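Local structure of 457aa long hypothetical protein (Pyrococcus horikoshii, 2CSU) at residues F6-I11 with V137-T142. The protein is of unknown function but combines a Rossmann-like CoA-binding domain with a flavodoxin-like and a ligase-CoA domain, both of the succinyl-CoA synthetase clan. Sequence-based numbering, arbitrary orientation.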
ATOM      1  N   PHE A   6      18.161 -10.126  23.037  1.00 28.70           N
ATOM      2  CA  PHE A   6      18.345 -10.067  21.590  1.00 28.78           C
ATOM      3  C   PHE A   6      19.681 -10.672  21.151  1.00 28.81           C
ATOM      4  O   PHE A   6      19.928 -10.910  19.976  1.00 28.47           O
ATOM      5  CB  PHE A   6      18.268  -8.601  21.165  1.00 27.43           C
ATOM      6  CG  PHE A   6      16.992  -7.997  21.673  1.00 27.71           C
ATOM      7  CD1 PHE A   6      15.799  -8.261  21.013  1.00 26.63           C
ATOM      8  CD2 PHE A   6      17.005  -7.194  22.801  1.00 26.61           C
ATOM      9  CE1 PHE A   6      14.612  -7.721  21.489  1.00 25.68           C
ATOM     10  CE2 PHE A   6      15.810  -6.657  23.274  1.00 26.44           C
ATOM     11  CZ  PHE A   6      14.611  -6.920  22.622  1.00 25.68           C
ATOM     12  N   ASN A   7      20.582 -10.979  22.073  1.00 29.71           N
ATOM     13  CA  ASN A   7      21.854 -11.603  21.733  1.00 30.47           C
ATOM     14  C   ASN A   7      22.169 -12.677  22.779  1.00 30.24           C
ATOM     15  O   ASN A   7      23.214 -12.646  23.434  1.00 30.63           O
ATOM     16  CB  ASN A   7      22.951 -10.530  21.673  1.00 29.86           C
ATOM     17  CG  ASN A   7      22.878  -9.701  20.387  1.00 31.89           C
ATOM     18  OD1 ASN A   7      22.957 -10.252  19.286  1.00 33.41           O
ATOM     19  ND2 ASN A   7      22.722  -8.378  20.521  1.00 31.23           N
ATOM     20  N   PRO A   8      21.252 -13.648  22.949  1.00 30.32           N
ATOM     21  CA  PRO A   8      21.426 -14.734  23.922  1.00 30.18           C
ATOM     22  C   PRO A   8      22.486 -15.760  23.517  1.00 31.27           C
ATOM     23  O   PRO A   8      22.670 -16.045  22.332  1.00 30.78           O
ATOM     24  CB  PRO A   8      20.032 -15.346  24.006  1.00 28.64           C
ATOM     25  CG  PRO A   8      19.514 -15.169  22.603  1.00 28.74           C
ATOM     26  CD  PRO A   8      19.960 -13.771  22.244  1.00 29.58           C
ATOM     27  N   LYS A   9      23.175 -16.301  24.518  1.00 32.44           N
ATOM     28  CA  LYS A   9      24.222 -17.290  24.310  1.00 34.33           C
ATOM     29  C   LYS A   9      23.691 -18.703  24.496  1.00 33.49           C
ATOM     30  O   LYS A   9      24.310 -19.672  24.049  1.00 35.13           O
ATOM     31  CB  LYS A   9      25.387 -17.036  25.274  1.00 36.15           C
ATOM     32  CG  LYS A   9      25.754 -15.562  25.403  1.00 38.93           C
ATOM     33  CD  LYS A   9      27.210 -15.374  25.851  1.00 41.49           C
ATOM     34  CE  LYS A   9      27.318 -15.102  27.340  1.00 42.97           C
ATOM     35  NZ  LYS A   9      28.651 -15.527  27.865  1.00 44.83           N
ATOM     36  N   GLY A  10      22.544 -18.803  25.158  1.00 31.96           N
ATOM     37  CA  GLY A  10      21.914 -20.082  25.400  1.00 28.95           C
ATOM     38  C   GLY A  10      20.421 -19.891  25.548  1.00 28.92           C
ATOM     39  O   GLY A  10      19.963 -19.177  26.448  1.00 28.43           O
ATOM     40  N   ILE A  11      19.653 -20.527  24.668  1.00 27.92           N
ATOM     41  CA  ILE A  11      18.202 -20.406  24.703  1.00 25.86           C
ATOM     42  C   ILE A  11      17.503 -21.697  25.074  1.00 25.75           C
ATOM     43  O   ILE A  11      17.802 -22.752  24.531  1.00 27.86           O
ATOM     44  CB  ILE A  11      17.623 -19.975  23.334  1.00 24.94           C
ATOM     45  CG1 ILE A  11      18.319 -18.717  22.828  1.00 23.77           C
ATOM     46  CG2 ILE A  11      16.124 -19.756  23.461  1.00 22.83           C
ATOM     47  CD1 ILE A  11      17.841 -18.271  21.460  1.00 23.36           C
ATOM     48  N   VAL A 137      21.087 -11.113  13.832  1.00 31.03           N
ATOM     49  CA  VAL A 137      21.750 -12.381  14.116  1.00 30.05           C
ATOM     50  C   VAL A 137      20.795 -13.568  13.945  1.00 30.05           C
ATOM     51  O   VAL A 137      20.910 -14.592  14.606  1.00 30.78           O
ATOM     52  CB  VAL A 137      22.280 -12.334  15.550  1.00 29.99           C
ATOM     53  CG1 VAL A 137      23.311 -11.215  15.690  1.00 28.86           C
ATOM     54  CG2 VAL A 137      21.143 -12.090  16.522  1.00 29.99           C
ATOM     55  N   ASP A 138      19.847 -13.452  13.015  1.00 29.96           N
ATOM     56  CA  ASP A 138      18.903 -14.516  12.702  1.00 30.54           C
ATOM     57  C   ASP A 138      18.213 -15.111  13.936  1.00 30.21           C
ATOM     58  O   ASP A 138      18.040 -16.334  14.040  1.00 30.84           O
ATOM     59  CB  ASP A 138      19.612 -15.636  11.914  1.00 32.13           C
ATOM     60  CG  ASP A 138      20.134 -15.168  10.553  1.00 33.95           C
ATOM     61  OD1 ASP A 138      20.918 -15.911   9.925  1.00 35.10           O
ATOM     62  OD2 ASP A 138      19.759 -14.066  10.102  1.00 35.72           O
ATOM     63  N   LEU A 139      17.820 -14.245  14.865  1.00 28.75           N
ATOM     64  CA  LEU A 139      17.138 -14.674  16.083  1.00 27.32           C
ATOM     65  C   LEU A 139      15.642 -14.390  15.946  1.00 26.76           C
ATOM     66  O   LEU A 139      15.227 -13.236  15.898  1.00 25.56           O
ATOM     67  CB  LEU A 139      17.686 -13.920  17.294  1.00 26.69           C
ATOM     68  CG  LEU A 139      16.902 -14.083  18.613  1.00 26.18           C
ATOM     69  CD1 LEU A 139      17.304 -15.379  19.308  1.00 24.21           C
ATOM     70  CD2 LEU A 139      17.196 -12.891  19.530  1.00 23.59           C
ATOM     71  N   ASN A 140      14.840 -15.448  15.875  1.00 26.05           N
ATOM     72  CA  ASN A 140      13.400 -15.308  15.750  1.00 25.70           C
ATOM     73  C   ASN A 140      12.699 -16.170  16.796  1.00 25.45           C
ATOM     74  O   ASN A 140      12.227 -17.268  16.503  1.00 25.24           O
ATOM     75  CB  ASN A 140      12.960 -15.691  14.328  1.00 25.89           C
ATOM     76  CG  ASN A 140      11.467 -15.525  14.105  1.00 27.06           C
ATOM     77  OD1 ASN A 140      10.827 -14.685  14.730  1.00 28.81           O
ATOM     78  ND2 ASN A 140      10.902 -16.331  13.196  1.00 24.27           N
ATOM     79  N   ALA A 141      12.661 -15.657  18.026  1.00 24.22           N
ATOM     80  CA  ALA A 141      12.016 -16.320  19.152  1.00 22.64           C
ATOM     81  C   ALA A 141      10.520 -15.972  19.097  1.00 23.19           C
ATOM     82  O   ALA A 141       9.980 -15.279  19.978  1.00 23.48           O
ATOM     83  CB  ALA A 141      12.629 -15.829  20.455  1.00 22.34           C
ATOM     84  N   THR A 142       9.864 -16.465  18.051  1.00 22.44           N
ATOM     85  CA  THR A 142       8.449 -16.222  17.816  1.00 24.14           C
ATOM     86  C   THR A 142       7.823 -17.435  17.136  1.00 25.37           C
ATOM     87  O   THR A 142       8.533 -18.376  16.754  1.00 24.77           O
ATOM     88  CB  THR A 142       8.259 -15.006  16.869  1.00 24.75           C
ATOM     89  OG1 THR A 142       8.759 -15.318  15.560  1.00 26.94           O
ATOM     90  CG2 THR A 142       8.996 -13.824  17.383  1.00 26.17           C
TER
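Phe6 and Leu139 bring the two backbones to 7.3 Å between their CA atoms, and Asn7 and Val137 to 7.7 Å between theirs, too far apart for sheet pairing, so side chains and one carbonyl make the contact. Leu139 has the largest share, taking part in three of the five residue pairs. With CG anti to the backbone N (chi1 170°), its fork is carried toward segment 6-11 and the two methyls touch different partners. Methyl CD1 meets the tip of Ile11 at CD1, 3.6 Å away, the two side chains crossing obliquely, and also reaches CG of Pro8, whose side chain meets that of Leu139 tip to tip. Methyl CD2 lies 4.0 Å from Pro8 CD and 3.4 Å from Phe6 O. That oxygen is also near Val137 CG2, and it accepts a hydrogen bond from Asn134 ND2. At the more open end, Asn7 and Val137 cross at about a right angle, and Asn7 OD1 rests 3.7 Å from Val137 CG1. A G1 beta bulge, with Asp138 and Leu139 set opposite Asn134, opens strand 139-142 beside its antiparallel partner 131-134. Leu31 of helix 23-31 touches both Ile11 and Leu139, while the Phe6 ring meets that of Tyr196, their planes about 15° apart. The contact thus packs the entry to strand 10-14, in the parallel sheet of the Rossmann-like CoA-binding domain, against strand 139-142 of the neighbouring mixed sheet.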